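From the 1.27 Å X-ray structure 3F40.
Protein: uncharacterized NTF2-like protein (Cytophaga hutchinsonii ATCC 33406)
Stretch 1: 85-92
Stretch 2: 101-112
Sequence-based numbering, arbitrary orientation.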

# COMPACT_ATOMS: atom_id res chain seq x y z
N THR A 85 6.19 15.19 -5.41
CA THR A 85 5.09 14.53 -4.67
C THR A 85 4.84 13.16 -5.28
O THR A 85 4.60 13.03 -6.49
CB THR A 85 3.83 15.39 -4.64
OG1 THR A 85 4.13 16.61 -3.96
CG2 THR A 85 2.68 14.70 -3.92
N ILE A 86 4.94 12.15 -4.41
CA ILE A 86 4.80 10.77 -4.79
C ILE A 86 3.70 10.12 -3.99
O ILE A 86 3.68 10.25 -2.77
CB ILE A 86 6.11 10.02 -4.47
CG1 ILE A 86 7.27 10.67 -5.23
CG2 ILE A 86 5.97 8.50 -4.71
CD1 ILE A 86 7.45 10.18 -6.62
N ALA A 87 2.79 9.44 -4.68
CA ALA A 87 1.74 8.68 -4.02
C ALA A 87 2.31 7.35 -3.60
O ALA A 87 2.83 6.59 -4.41
CB ALA A 87 0.51 8.48 -4.92
N ALA A 88 2.14 7.03 -2.32
CA ALA A 88 2.71 5.83 -1.73
C ALA A 88 1.73 5.15 -0.78
O ALA A 88 0.73 5.72 -0.35
CB ALA A 88 3.99 6.19 -0.93
N SER A 89 2.08 3.91 -0.47
CA SER A 89 1.44 3.13 0.58
C SER A 89 2.52 2.73 1.58
O SER A 89 3.51 2.19 1.18
CB SER A 89 0.77 1.90 -0.02
OG SER A 89 0.17 1.12 0.99
N GLY A 90 2.29 2.98 2.86
CA GLY A 90 3.27 2.67 3.89
C GLY A 90 2.69 1.67 4.87
O GLY A 90 1.62 1.89 5.45
N LEU A 91 3.40 0.56 5.05
CA LEU A 91 3.00 -0.53 5.93
C LEU A 91 3.88 -0.52 7.17
O LEU A 91 5.09 -0.76 7.10
CB LEU A 91 3.14 -1.85 5.19
CG LEU A 91 2.84 -3.10 5.97
CD1 LEU A 91 1.37 -3.19 6.38
CD2 LEU A 91 3.26 -4.33 5.13
N TYR A 92 3.27 -0.19 8.31
CA TYR A 92 3.94 -0.08 9.59
C TYR A 92 3.56 -1.28 10.46
O TYR A 92 2.36 -1.57 10.63
CB TYR A 92 3.51 1.22 10.31
CG TYR A 92 3.84 2.48 9.57
CD1 TYR A 92 3.07 2.91 8.50
CD2 TYR A 92 4.90 3.25 9.94
CE1 TYR A 92 3.42 4.04 7.78
CE2 TYR A 92 5.26 4.38 9.21
CZ TYR A 92 4.52 4.76 8.12
OH TYR A 92 4.88 5.86 7.37
N SER A 101 8.89 -1.85 12.12
CA SER A 101 9.25 -1.81 10.71
C SER A 101 8.33 -0.93 9.91
O SER A 101 7.18 -0.77 10.24
CB SER A 101 9.23 -3.22 10.10
OG SER A 101 7.95 -3.79 10.08
N LEU A 102 8.90 -0.47 8.80
CA LEU A 102 8.16 0.23 7.74
C LEU A 102 8.59 -0.37 6.41
O LEU A 102 9.78 -0.50 6.15
CB LEU A 102 8.47 1.72 7.77
CG LEU A 102 7.95 2.55 6.59
CD1 LEU A 102 6.42 2.44 6.40
CD2 LEU A 102 8.33 4.01 6.77
N HIS A 103 7.60 -0.74 5.60
CA HIS A 103 7.79 -1.07 4.22
C HIS A 103 6.96 -0.08 3.41
O HIS A 103 5.75 -0.02 3.62
CB HIS A 103 7.26 -2.47 3.93
CG HIS A 103 8.09 -3.55 4.52
ND1 HIS A 103 8.09 -3.83 5.87
CD2 HIS A 103 8.93 -4.43 3.94
CE1 HIS A 103 8.93 -4.84 6.09
NE2 HIS A 103 9.45 -5.22 4.94
N VAL A 104 7.62 0.71 2.57
CA VAL A 104 6.90 1.73 1.78
C VAL A 104 6.95 1.35 0.30
O VAL A 104 7.95 0.88 -0.21
CB VAL A 104 7.43 3.17 2.08
CG1 VAL A 104 8.83 3.37 1.62
CG2 VAL A 104 6.49 4.21 1.50
N TYR A 105 5.81 1.54 -0.34
CA TYR A 105 5.56 1.11 -1.72
C TYR A 105 5.26 2.31 -2.59
O TYR A 105 4.30 3.01 -2.34
CB TYR A 105 4.37 0.16 -1.79
CG TYR A 105 4.46 -1.08 -0.97
CD1 TYR A 105 4.15 -1.07 0.38
CD2 TYR A 105 4.82 -2.29 -1.55
CE1 TYR A 105 4.21 -2.23 1.13
CE2 TYR A 105 4.86 -3.44 -0.82
CZ TYR A 105 4.57 -3.40 0.54
OH TYR A 105 4.58 -4.56 1.27
N PHE A 106 6.04 2.48 -3.64
CA PHE A 106 5.82 3.51 -4.62
C PHE A 106 6.76 3.35 -5.80
O PHE A 106 7.73 2.61 -5.72
CB PHE A 106 5.96 4.94 -4.04
CG PHE A 106 7.33 5.30 -3.49
CD1 PHE A 106 7.61 5.10 -2.16
CD2 PHE A 106 8.28 5.94 -4.29
CE1 PHE A 106 8.82 5.47 -1.64
CE2 PHE A 106 9.50 6.28 -3.75
CZ PHE A 106 9.75 6.06 -2.43
N ASP A 107 6.43 4.05 -6.88
CA ASP A 107 7.27 4.09 -8.08
C ASP A 107 8.27 5.24 -7.93
O ASP A 107 7.88 6.41 -7.93
CB ASP A 107 6.39 4.30 -9.31
CG ASP A 107 7.18 4.50 -10.58
OD1 ASP A 107 8.42 4.37 -10.58
OD2 ASP A 107 6.50 4.81 -11.60
N PRO A 108 9.56 4.95 -7.72
CA PRO A 108 10.50 6.02 -7.47
C PRO A 108 11.07 6.68 -8.71
O PRO A 108 11.86 7.62 -8.59
CB PRO A 108 11.63 5.29 -6.76
CG PRO A 108 11.66 3.95 -7.51
CD PRO A 108 10.20 3.63 -7.72
N ARG A 109 10.65 6.25 -9.90
CA ARG A 109 11.29 6.76 -11.12
C ARG A 109 11.27 8.30 -11.26
O ARG A 109 12.26 8.88 -11.71
CB ARG A 109 10.75 6.07 -12.37
CG ARG A 109 11.14 4.62 -12.48
CD ARG A 109 10.49 3.95 -13.66
NE ARG A 109 9.04 3.95 -13.49
CZ ARG A 109 8.15 3.71 -14.45
NH1 ARG A 109 8.54 3.46 -15.67
NH2 ARG A 109 6.86 3.78 -14.17
N PRO A 110 10.19 8.98 -10.88
CA PRO A 110 10.18 10.44 -11.01
C PRO A 110 11.30 11.12 -10.24
O PRO A 110 11.67 12.25 -10.54
CB PRO A 110 8.81 10.82 -10.47
CG PRO A 110 7.96 9.59 -10.70
CD PRO A 110 8.89 8.45 -10.46
N LEU A 111 11.83 10.43 -9.22
CA LEU A 111 12.87 11.03 -8.38
C LEU A 111 14.23 11.08 -9.07
O LEU A 111 15.15 11.78 -8.60
CB LEU A 111 13.04 10.27 -7.07
CG LEU A 111 11.80 10.14 -6.22
CD1 LEU A 111 12.06 9.23 -5.03
CD2 LEU A 111 11.34 11.53 -5.78
N PHE A 112 14.38 10.35 -10.17
CA PHE A 112 15.69 10.24 -10.87
C PHE A 112 15.78 11.17 -12.06
O PHE A 112 16.84 11.30 -12.69
CB PHE A 112 15.93 8.81 -11.32
CG PHE A 112 16.12 7.84 -10.18
CD1 PHE A 112 17.38 7.60 -9.64
CD2 PHE A 112 15.04 7.18 -9.63
CE1 PHE A 112 17.54 6.71 -8.64
CE2 PHE A 112 15.20 6.30 -8.59
CZ PHE A 112 16.45 6.06 -8.09
O HOH W 1 3.93 5.60 -6.75
O HOH W 2 6.36 -3.16 7.95

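Where the direct backbone ladder between the two strands gives out, a water takes over: it donates to Ala 87 O (2.8 Å) and accepts from Asp 107 N (2.9 Å), joining two backbone groups that do not bond each other directly. Beyond this water the strands run antiparallel, their directions 163° apart, and two hydrogen-bonded pairs hold them in register. In the first, Ser 89 N donates to Tyr 105 O (3.0 Å) and Tyr 105 N to Ser 89 O (2.8 Å); in the second, Leu 91 N donates to His 103 O (2.8 Å) and His 103 N to Leu 91 O (2.9 Å). All four bonds have N-H...O angles of 158 to 169°. The alternating non-hydrogen-bonded pairs, Gly 90 with Val 104 and Tyr 92 with Leu 102, bring the chains closer, with CA–CA distances of 4.3 and 4.6 Å.

On the face carrying Tyr 92 and Leu 102, Leu 102 CD1 lies 3.5 Å from the centroid of the Tyr 92 ring, almost on its normal, so that a methyl C–H can meet the pi cloud. Leu 102 CD1 also approaches Gly 90 CA (4.0 Å). Along this face, Ala 88 CB touches Val 104 CG2 at 4.0 Å and Phe 106 CB at 3.9 Å. Ile 86, the residue most covered by the other stretch, extends the apolar patch: its CG2 reaches Phe 106 CD2 (3.5 Å), and its CD1 meets Pro 110 CB (4.1 Å).

The opposite face is more polar. Leu 91 CB packs near the edge of the Tyr 105 ring, 4.2 Å from Tyr 105 CE1, while a second water donates to Leu 91 O (2.8 Å) and hydrogen-bonds Ser 101 OG (2.7 Å) and His 103 ND1 (2.8 Å).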